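Local coordinates for protein Ika8 (Synthetic construct, PDB 6G6O) that serves as an artificial, computationally designed eight-bladed beta-propeller of the WD40 type, with no known natural function, at residues 155-160 against 172-177; 178-183 against 221-226; 196-201 against 208-213. All coordinates share one frame; numbering follows the deposited sequence.

Interaction 1: residues 155-160 against 172-177; sequences GTVKVW and EGHQSA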
loop_
_atom_site.group_PDB
_atom_site.type_symbol
_atom_site.label_atom_id
_atom_site.label_comp_id
_atom_site.label_asym_id
_atom_site.label_seq_id
_atom_site.Cartn_x
_atom_site.Cartn_y
_atom_site.Cartn_z
ATOM N N GLY A 155 -8.683 -10.927 -10.414
ATOM C CA GLY A 155 -7.530 -11.795 -10.493
ATOM C C GLY A 155 -6.615 -11.546 -11.669
ATOM O O GLY A 155 -5.600 -12.238 -11.795
ATOM N N THR A 156 -6.938 -10.585 -12.530
ATOM C CA THR A 156 -6.106 -10.296 -13.687
ATOM C C THR A 156 -4.906 -9.448 -13.285
ATOM O O THR A 156 -5.005 -8.571 -12.423
ATOM C CB THR A 156 -6.918 -9.572 -14.762
ATOM O OG1 THR A 156 -7.529 -8.407 -14.196
ATOM C CG2 THR A 156 -8.001 -10.485 -15.313
ATOM N N VAL A 157 -3.765 -9.727 -13.911
ATOM C CA VAL A 157 -2.529 -8.985 -13.695
ATOM C C VAL A 157 -1.944 -8.644 -15.058
ATOM O O VAL A 157 -1.767 -9.532 -15.899
ATOM C CB VAL A 157 -1.513 -9.785 -12.857
ATOM C CG1 VAL A 157 -0.262 -8.962 -12.615
ATOM C CG2 VAL A 157 -2.131 -10.221 -11.535
ATOM N N LYS A 158 -1.648 -7.365 -15.277
ATOM C CA LYS A 158 -1.154 -6.892 -16.561
ATOM C C LYS A 158 0.149 -6.127 -16.368
ATOM O O LYS A 158 0.439 -5.605 -15.290
ATOM C CB LYS A 158 -2.190 -6.003 -17.269
ATOM C CG LYS A 158 -3.552 -6.659 -17.445
ATOM C CD LYS A 158 -4.411 -5.898 -18.441
ATOM C CE LYS A 158 -5.858 -6.370 -18.403
ATOM N NZ LYS A 158 -5.981 -7.846 -18.548
ATOM N N VAL A 159 0.938 -6.071 -17.440
ATOM C CA VAL A 159 2.218 -5.372 -17.452
ATOM C C VAL A 159 2.232 -4.434 -18.650
ATOM O O VAL A 159 2.156 -4.889 -19.798
ATOM C CB VAL A 159 3.408 -6.344 -17.518
ATOM C CG1 VAL A 159 4.717 -5.571 -17.534
ATOM C CG2 VAL A 159 3.373 -7.318 -16.349
ATOM N N TRP A 160 2.333 -3.133 -18.388
ATOM C CA TRP A 160 2.401 -2.118 -19.429
ATOM C C TRP A 160 3.753 -1.421 -19.386
ATOM O O TRP A 160 4.365 -1.281 -18.324
ATOM C CB TRP A 160 1.296 -1.061 -19.275
ATOM C CG TRP A 160 -0.047 -1.595 -18.885
ATOM C CD1 TRP A 160 -0.442 -1.998 -17.642
ATOM C CD2 TRP A 160 -1.185 -1.761 -19.742
ATOM N NE1 TRP A 160 -1.751 -2.416 -17.674
ATOM C CE2 TRP A 160 -2.230 -2.279 -18.951
ATOM C CE3 TRP A 160 -1.419 -1.527 -21.101
ATOM C CZ2 TRP A 160 -3.490 -2.567 -19.475
ATOM C CZ3 TRP A 160 -2.671 -1.812 -21.618
ATOM C CH2 TRP A 160 -3.689 -2.327 -20.807
ATOM N N GLU A 172 -1.503 -15.118 -16.869
ATOM C CA GLU A 172 -2.752 -15.830 -16.617
ATOM C C GLU A 172 -3.482 -15.270 -15.402
ATOM O O GLU A 172 -4.714 -15.356 -15.326
ATOM C CB GLU A 172 -2.474 -17.324 -16.437
ATOM C CG GLU A 172 -3.716 -18.176 -16.214
ATOM C CD GLU A 172 -3.395 -19.651 -16.058
ATOM O OE1 GLU A 172 -4.173 -20.487 -16.565
ATOM O OE2 GLU A 172 -2.365 -19.975 -15.430
ATOM N N GLY A 173 -2.751 -14.692 -14.453
ATOM C CA GLY A 173 -3.395 -14.108 -13.296
ATOM C C GLY A 173 -3.923 -15.162 -12.336
ATOM O O GLY A 173 -3.553 -16.337 -12.376
ATOM N N HIS A 174 -4.819 -14.716 -11.464
ATOM C CA HIS A 174 -5.378 -15.548 -10.412
ATOM C C HIS A 174 -6.881 -15.700 -10.611
ATOM O O HIS A 174 -7.500 -15.012 -11.426
ATOM C CB HIS A 174 -5.094 -14.950 -9.027
ATOM C CG HIS A 174 -3.640 -14.731 -8.746
ATOM N ND1 HIS A 174 -2.976 -15.374 -7.726
ATOM C CD2 HIS A 174 -2.724 -13.938 -9.350
ATOM C CE1 HIS A 174 -1.713 -14.987 -7.713
ATOM N NE2 HIS A 174 -1.534 -14.116 -8.689
ATOM N N GLN A 175 -7.464 -16.623 -9.850
ATOM C CA GLN A 175 -8.908 -16.773 -9.768
ATOM C C GLN A 175 -9.507 -15.998 -8.601
ATOM O O GLN A 175 -10.672 -16.219 -8.256
ATOM C CB GLN A 175 -9.286 -18.252 -9.650
ATOM C CG GLN A 175 -8.607 -19.161 -10.659
ATOM C CD GLN A 175 -8.945 -20.625 -10.435
ATOM O OE1 GLN A 175 -10.111 -20.986 -10.278
ATOM N NE2 GLN A 175 -7.923 -21.472 -10.418
ATOM N N SER A 176 -8.737 -15.104 -7.985
ATOM C CA SER A 176 -9.200 -14.330 -6.843
ATOM C C SER A 176 -8.599 -12.936 -6.910
ATOM O O SER A 176 -7.581 -12.706 -7.566
ATOM C CB SER A 176 -8.829 -15.004 -5.516
ATOM O OG SER A 176 -9.400 -14.316 -4.417
ATOM N N ALA A 177 -9.242 -12.007 -6.203
ATOM C CA ALA A 177 -8.829 -10.610 -6.230
ATOM C C ALA A 177 -7.371 -10.459 -5.818
ATOM O O ALA A 177 -6.913 -11.073 -4.852
ATOM C CB ALA A 177 -9.723 -9.780 -5.309
#
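Gly155 and His174 are joined by one short backbone hydrogen bond, His174 N to Gly155 O at 2.6 Å. The bond is almost straight, 175° at the hydrogen, although the N-H approaches with the donor tilted 24° from the carbonyl plane. Beside it runs a weaker backbone contact in the other sense: the CA-H of Gly155 points at the carbonyl of His174, with CA to O 3.3 Å. The Gly155 CA also lies 3.1 Å from Ser176 O, so the turn around it is packed closely on two carbonyl oxygens.

Steric fit explains both glycines. A CB on Gly155 would collide with His174 O, and the positive phi of this residue would press it against its own preceding carbonyl as well. Gly173, also with positive phi, sets its CA 3.3 Å from Gly155 O, and a CB there would clash with that same oxygen.

Packing at the edge of the His174 ring is slight. The CG2 methyl of Val157 stands there, 4.4 Å from CD2, and Gly155 O also lies near the ring plane.

The polar end of His174 is committed to the next blade. Chi1 of -57° sets CG beside the backbone N; both ring nitrogens are bonded, NE2 to Ser190 OG and ND1 to Thr196 OG1. Gly173-His174 matches the Gly-His dipeptide of WD40 repeats, in the loop linking the outer strand of one blade to the inner strand of the next, with His174 entering the repeat's characteristic polar network.

Interaction 2: residues 178-183 against 221-226; sequences ITALAF and LQFKDN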
loop_
_atom_site.group_PDB
_atom_site.type_symbol
_atom_site.label_atom_id
_atom_site.label_comp_id
_atom_site.label_asym_id
_atom_site.label_seq_id
_atom_site.Cartn_x
_atom_site.Cartn_y
_atom_site.Cartn_z
ATOM N N ILE A 178 -6.640 -9.637 -6.569
ATOM C CA ILE A 178 -5.240 -9.378 -6.263
ATOM C C ILE A 178 -5.154 -8.476 -5.040
ATOM O O ILE A 178 -5.824 -7.438 -4.968
ATOM C CB ILE A 178 -4.533 -8.742 -7.467
ATOM C CG1 ILE A 178 -4.751 -9.585 -8.725
ATOM C CG2 ILE A 178 -3.052 -8.564 -7.182
ATOM C CD1 ILE A 178 -4.282 -11.010 -8.589
ATOM N N THR A 179 -4.329 -8.867 -4.071
ATOM C CA THR A 179 -4.109 -8.061 -2.878
ATOM C C THR A 179 -2.791 -7.299 -2.913
ATOM O O THR A 179 -2.730 -6.162 -2.437
ATOM C CB THR A 179 -4.162 -8.937 -1.621
ATOM O OG1 THR A 179 -3.063 -9.855 -1.624
ATOM C CG2 THR A 179 -5.466 -9.718 -1.572
ATOM N N ALA A 180 -1.739 -7.891 -3.476
ATOM C CA ALA A 180 -0.461 -7.207 -3.619
ATOM C C ALA A 180 0.366 -7.916 -4.681
ATOM O O ALA A 180 0.085 -9.058 -5.055
ATOM C CB ALA A 180 0.305 -7.148 -2.294
ATOM N N LEU A 181 1.398 -7.220 -5.158
ATOM C CA LEU A 181 2.305 -7.766 -6.162
ATOM C C LEU A 181 3.605 -6.969 -6.145
ATOM O O LEU A 181 3.703 -5.919 -5.507
ATOM C CB LEU A 181 1.662 -7.755 -7.556
ATOM C CG LEU A 181 1.019 -6.452 -8.035
ATOM C CD1 LEU A 181 1.990 -5.645 -8.879
ATOM C CD2 LEU A 181 -0.250 -6.739 -8.815
ATOM N N ALA A 182 4.608 -7.488 -6.856
ATOM C CA ALA A 182 5.905 -6.835 -6.983
ATOM C C ALA A 182 6.620 -7.414 -8.196
ATOM O O ALA A 182 6.251 -8.476 -8.705
ATOM C CB ALA A 182 6.747 -7.011 -5.717
ATOM N N PHE A 183 7.664 -6.718 -8.646
ATOM C CA PHE A 183 8.345 -7.116 -9.871
ATOM C C PHE A 183 9.748 -6.526 -9.928
ATOM O O PHE A 183 9.992 -5.413 -9.442
ATOM C CB PHE A 183 7.558 -6.679 -11.111
ATOM C CG PHE A 183 7.623 -5.198 -11.380
ATOM C CD1 PHE A 183 6.847 -4.309 -10.650
ATOM C CD2 PHE A 183 8.457 -4.694 -12.365
ATOM C CE1 PHE A 183 6.902 -2.956 -10.902
ATOM C CE2 PHE A 183 8.518 -3.339 -12.615
ATOM C CZ PHE A 183 7.740 -2.471 -11.882
ATOM N N LEU A 221 -0.745 -8.380 2.309
ATOM C CA LEU A 221 0.464 -9.007 1.800
ATOM C C LEU A 221 1.597 -7.993 1.790
ATOM O O LEU A 221 1.376 -6.780 1.767
ATOM C CB LEU A 221 0.268 -9.565 0.384
ATOM C CG LEU A 221 -0.400 -10.928 0.226
ATOM C CD1 LEU A 221 -0.279 -11.385 -1.210
ATOM C CD2 LEU A 221 0.224 -11.942 1.158
ATOM N N GLN A 222 2.822 -8.512 1.800
ATOM C CA GLN A 222 4.009 -7.674 1.725
ATOM C C GLN A 222 5.134 -8.476 1.088
ATOM O O GLN A 222 5.361 -9.631 1.459
ATOM C CB GLN A 222 4.423 -7.173 3.113
ATOM C CG GLN A 222 5.263 -5.910 3.085
ATOM C CD GLN A 222 4.424 -4.653 3.031
ATOM O OE1 GLN A 222 3.204 -4.699 3.188
ATOM N NE2 GLN A 222 5.076 -3.519 2.806
ATOM N N PHE A 223 5.825 -7.863 0.130
ATOM C CA PHE A 223 6.935 -8.494 -0.575
ATOM C C PHE A 223 8.198 -7.682 -0.336
ATOM O O PHE A 223 8.237 -6.485 -0.644
ATOM C CB PHE A 223 6.652 -8.602 -2.075
ATOM C CG PHE A 223 5.408 -9.372 -2.406
ATOM C CD1 PHE A 223 5.414 -10.756 -2.409
ATOM C CD2 PHE A 223 4.236 -8.711 -2.729
ATOM C CE1 PHE A 223 4.272 -11.465 -2.718
ATOM C CE2 PHE A 223 3.092 -9.417 -3.037
ATOM C CZ PHE A 223 3.110 -10.796 -3.032
ATOM N N LYS A 224 9.220 -8.330 0.213
ATOM C CA LYS A 224 10.549 -7.737 0.348
ATOM C C LYS A 224 11.551 -8.813 -0.039
ATOM O O LYS A 224 11.701 -9.806 0.680
ATOM C CB LYS A 224 10.801 -7.230 1.768
ATOM C CG LYS A 224 11.880 -6.160 1.865
ATOM C CD LYS A 224 12.116 -5.747 3.309
ATOM C CE LYS A 224 13.271 -6.520 3.928
ATOM N NZ LYS A 224 14.594 -5.995 3.486
ATOM N N ASP A 225 12.221 -8.617 -1.173
ATOM C CA ASP A 225 13.085 -9.635 -1.786
ATOM C C ASP A 225 12.197 -10.841 -2.084
ATOM O O ASP A 225 11.099 -10.661 -2.635
ATOM C CB ASP A 225 14.294 -9.898 -0.895
ATOM C CG ASP A 225 15.140 -8.657 -0.680
ATOM O OD1 ASP A 225 15.652 -8.107 -1.679
ATOM O OD2 ASP A 225 15.291 -8.229 0.483
ATOM N N ASN A 226 12.603 -12.066 -1.742
ATOM C CA ASN A 226 11.839 -13.262 -2.071
ATOM C C ASN A 226 11.057 -13.806 -0.878
ATOM O O ASN A 226 10.821 -15.015 -0.791
ATOM C CB ASN A 226 12.763 -14.344 -2.630
ATOM C CG ASN A 226 13.672 -13.826 -3.725
ATOM O OD1 ASN A 226 13.226 -13.152 -4.654
ATOM N ND2 ASN A 226 14.958 -14.139 -3.622
#
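Phe223 reaches across to strand 178-183 with one side of its ring. Chi1 of -58° sets CG beside the backbone N and leads the root of the ring toward that strand. CE2 sits 3.7 Å from the CB of Ala180. The ring meets the strand partly edge-on: the carbonyl carbon of Ala180 lies near its plane, whereas Leu181 N, 3.5 Å from CE2, approaches obliquely. Phe223 CB faces the CB of Ala182 at 4.0 Å. The two alanines suit this place because single methyls let a bulky ring lie so near the backbone.

These are the inner strands of adjacent propeller blades, running parallel (6° between axes) at 6.6 Å with no hydrogen bond between the segments; the join is made by packing, side chain on side chain and the Phe223 ring on backbone. An alanine in place of Phe223 would probably leave a gap beside Ala180 and Leu181, while keeping the CB contact to Ala182.

Earlier along the strands, the side chains of Leu221 and Thr179 cross at about a right angle, with CD1 3.2 Å from OG1, a hydroxyl bonded to Gly191 O. Thr179 and Ala180 form a classic beta bulge opposite Gly191, and both turn their CB toward segment 221-226, where Leu221 CB is 3.6 Å from Ala180 CB.

Interaction 3: residues 196-201 against 208-213; sequences TIKVWD and LRDHDG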
loop_
_atom_site.group_PDB
_atom_site.type_symbol
_atom_site.label_atom_id
_atom_site.label_comp_id
_atom_site.label_asym_id
_atom_site.label_seq_id
_atom_site.Cartn_x
_atom_site.Cartn_y
_atom_site.Cartn_z
ATOM N N THR A 196 -3.137 -17.797 -2.744
ATOM C CA THR A 196 -2.224 -18.229 -3.792
ATOM C C THR A 196 -1.182 -17.155 -4.078
ATOM O O THR A 196 -1.468 -15.956 -4.024
ATOM C CB THR A 196 -2.992 -18.562 -5.073
ATOM O OG1 THR A 196 -3.714 -17.406 -5.516
ATOM C CG2 THR A 196 -3.968 -19.703 -4.830
ATOM N N ILE A 197 0.036 -17.595 -4.380
ATOM C CA ILE A 197 1.132 -16.711 -4.752
ATOM C C ILE A 197 1.742 -17.243 -6.039
ATOM O O ILE A 197 2.135 -18.413 -6.106
ATOM C CB ILE A 197 2.194 -16.612 -3.640
ATOM C CG1 ILE A 197 1.692 -15.718 -2.500
ATOM C CG2 ILE A 197 3.515 -16.093 -4.200
ATOM C CD1 ILE A 197 1.996 -14.248 -2.683
ATOM N N LYS A 198 1.816 -16.392 -7.058
ATOM C CA LYS A 198 2.258 -16.797 -8.384
ATOM C C LYS A 198 3.447 -15.952 -8.814
ATOM O O LYS A 198 3.400 -14.720 -8.741
ATOM C CB LYS A 198 1.114 -16.678 -9.393
ATOM C CG LYS A 198 -0.023 -17.652 -9.122
ATOM C CD LYS A 198 -0.978 -17.744 -10.296
ATOM C CE LYS A 198 -2.078 -18.754 -10.029
ATOM N NZ LYS A 198 -2.933 -18.963 -11.227
ATOM N N VAL A 199 4.506 -16.622 -9.262
ATOM C CA VAL A 199 5.739 -15.978 -9.700
ATOM C C VAL A 199 5.818 -16.103 -11.214
ATOM O O VAL A 199 5.828 -17.217 -11.754
ATOM C CB VAL A 199 6.969 -16.602 -9.026
ATOM C CG1 VAL A 199 8.245 -16.117 -9.692
ATOM C CG2 VAL A 199 6.974 -16.273 -7.544
ATOM N N TRP A 200 5.877 -14.965 -11.898
ATOM C CA TRP A 200 5.816 -14.917 -13.350
ATOM C C TRP A 200 7.155 -14.502 -13.937
ATOM O O TRP A 200 8.034 -13.983 -13.245
ATOM C CB TRP A 200 4.737 -13.942 -13.824
ATOM C CG TRP A 200 3.427 -14.130 -13.153
ATOM C CD1 TRP A 200 2.987 -13.507 -12.025
ATOM C CD2 TRP A 200 2.372 -15.002 -13.570
ATOM N NE1 TRP A 200 1.723 -13.938 -11.710
ATOM C CE2 TRP A 200 1.322 -14.856 -12.645
ATOM C CE3 TRP A 200 2.215 -15.892 -14.636
ATOM C CZ2 TRP A 200 0.132 -15.566 -12.753
ATOM C CZ3 TRP A 200 1.031 -16.597 -14.741
ATOM C CH2 TRP A 200 0.005 -16.431 -13.804
ATOM N N ASP A 201 7.289 -14.730 -15.238
ATOM C CA ASP A 201 8.444 -14.282 -15.999
ATOM C C ASP A 201 8.049 -13.031 -16.776
ATOM O O ASP A 201 7.110 -13.067 -17.576
ATOM C CB ASP A 201 8.947 -15.379 -16.936
ATOM C CG ASP A 201 10.324 -15.084 -17.491
ATOM O OD1 ASP A 201 10.446 -14.170 -18.332
ATOM O OD2 ASP A 201 11.294 -15.755 -17.080
ATOM N N LEU A 208 6.311 -19.564 -13.235
ATOM C CA LEU A 208 7.507 -20.225 -12.729
ATOM C C LEU A 208 7.239 -20.906 -11.394
ATOM O O LEU A 208 7.746 -22.005 -11.139
ATOM C CB LEU A 208 8.644 -19.212 -12.607
ATOM C CG LEU A 208 9.074 -18.585 -13.934
ATOM C CD1 LEU A 208 9.897 -17.333 -13.702
ATOM C CD2 LEU A 208 9.851 -19.589 -14.769
ATOM N N ARG A 209 6.447 -20.273 -10.531
ATOM C CA ARG A 209 6.074 -20.851 -9.250
ATOM C C ARG A 209 4.612 -20.546 -8.975
ATOM O O ARG A 209 4.158 -19.418 -9.181
ATOM C CB ARG A 209 6.944 -20.311 -8.109
ATOM C CG ARG A 209 8.396 -20.749 -8.170
ATOM C CD ARG A 209 8.554 -22.190 -7.717
ATOM N NE ARG A 209 9.951 -22.610 -7.727
ATOM C CZ ARG A 209 10.472 -23.449 -8.615
ATOM N NH1 ARG A 209 9.710 -23.965 -9.569
ATOM N NH2 ARG A 209 11.756 -23.777 -8.548
ATOM N N ASP A 210 3.880 -21.558 -8.511
ATOM C CA ASP A 210 2.466 -21.404 -8.166
ATOM C C ASP A 210 2.232 -22.136 -6.850
ATOM O O ASP A 210 2.142 -23.367 -6.824
ATOM C CB ASP A 210 1.559 -21.939 -9.266
ATOM C CG ASP A 210 0.124 -22.110 -8.805
ATOM O OD1 ASP A 210 -0.460 -21.132 -8.291
ATOM O OD2 ASP A 210 -0.420 -23.224 -8.957
ATOM N N HIS A 211 2.135 -21.377 -5.764
ATOM C CA HIS A 211 1.888 -21.918 -4.437
ATOM C C HIS A 211 0.470 -21.570 -4.007
ATOM O O HIS A 211 -0.031 -20.484 -4.313
ATOM C CB HIS A 211 2.895 -21.363 -3.425
ATOM C CG HIS A 211 4.260 -21.125 -3.994
ATOM N ND1 HIS A 211 5.221 -22.110 -4.065
ATOM C CD2 HIS A 211 4.825 -20.010 -4.515
ATOM C CE1 HIS A 211 6.320 -21.613 -4.606
ATOM N NE2 HIS A 211 6.106 -20.341 -4.887
ATOM N N ASP A 212 -0.181 -22.497 -3.303
ATOM C CA ASP A 212 -1.523 -22.243 -2.796
ATOM C C ASP A 212 -1.518 -21.444 -1.499
ATOM O O ASP A 212 -2.576 -20.960 -1.083
ATOM C CB ASP A 212 -2.267 -23.569 -2.589
ATOM C CG ASP A 212 -3.780 -23.412 -2.654
ATOM O OD1 ASP A 212 -4.381 -22.876 -1.697
ATOM O OD2 ASP A 212 -4.372 -23.817 -3.677
ATOM N N GLY A 213 -0.363 -21.284 -0.862
ATOM C CA GLY A 213 -0.284 -20.545 0.380
ATOM C C GLY A 213 -0.608 -21.407 1.583
ATOM O O GLY A 213 -0.955 -22.585 1.482
#
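Ile197 and His211 form an antiparallel hydrogen-bonded pair, Ile197 N reaching His211 O at 2.9 Å and His211 N reaching Ile197 O at 3.0 Å. The second bond lies in the carbonyl plane. Two residues on, Val199 N binds Arg209 O at 2.8 Å. Near the start of strand 207-211 the regular pairing gives way to a classic beta bulge: Leu208 and Arg209 both face Val199, and both their N-H groups turn to its single carbonyl oxygen in weak bonds, that of Leu208 bent to 130°.

The side chains divide between two faces. On one, buried Val199 packs its CB against the aliphatic root of Arg209, CB to CB 3.8 Å, while the end of the arginine leads away. On the same face the His211 ring brings CD2 to 3.5 Å from Ile197 O and 4.1 Å from Ile197 CG2. On the other face, Lys198 and Asp210 run alongside each other, pointing the same way. Asp210 CG is anti to the backbone N (chi1 166°), and OD1 rests against the aliphatic chain of Lys198, 3.4 Å from CE.

Farther out, neighbouring loops and strand 187-192 hold the polar ends. Trp200 NE1 bonds to Ser190 OG, which His174 also reaches, a network consistent with the Asp-His-Ser/Thr-Trp tetrad of WD40 repeats; here Thr196 OG1 stands between His174 and Asp194. On the opposite face, Arg209 NE and His211 NE2 make weak bonds to the carbonyls of Gly243 and Ile242.

Lys198 NZ, 4.4 Å from Asp210 OD1, is beyond a salt bridge and bonded instead to Gly173 O; the opposite charges probably still attract through space, but the backbone bonds carry the directional hold of this hairpin of the blade's two outer strands.

Overall arrangement
From the N terminus, interaction 1 closes first: the chain leaves the turn before strand 157-161, runs through outer strand 167-170 and returns in the loop 172-177, tying one blade to the entry of the next. Interaction 2 then opens on inner strand 178-184 and closes a much longer loop at strand 218-224, joining two successive blades near the central axis. Interaction 3 is nested within that loop, pairing the outer strands of the blade that 178-184 begins. The three also touch: Ile178 packs on Val157, linking interactions 1 and 2; the 172-177 loop bonds to strand 197-201; and Ile197 packs on Leu221 and Phe223, connecting interactions 2 and 3.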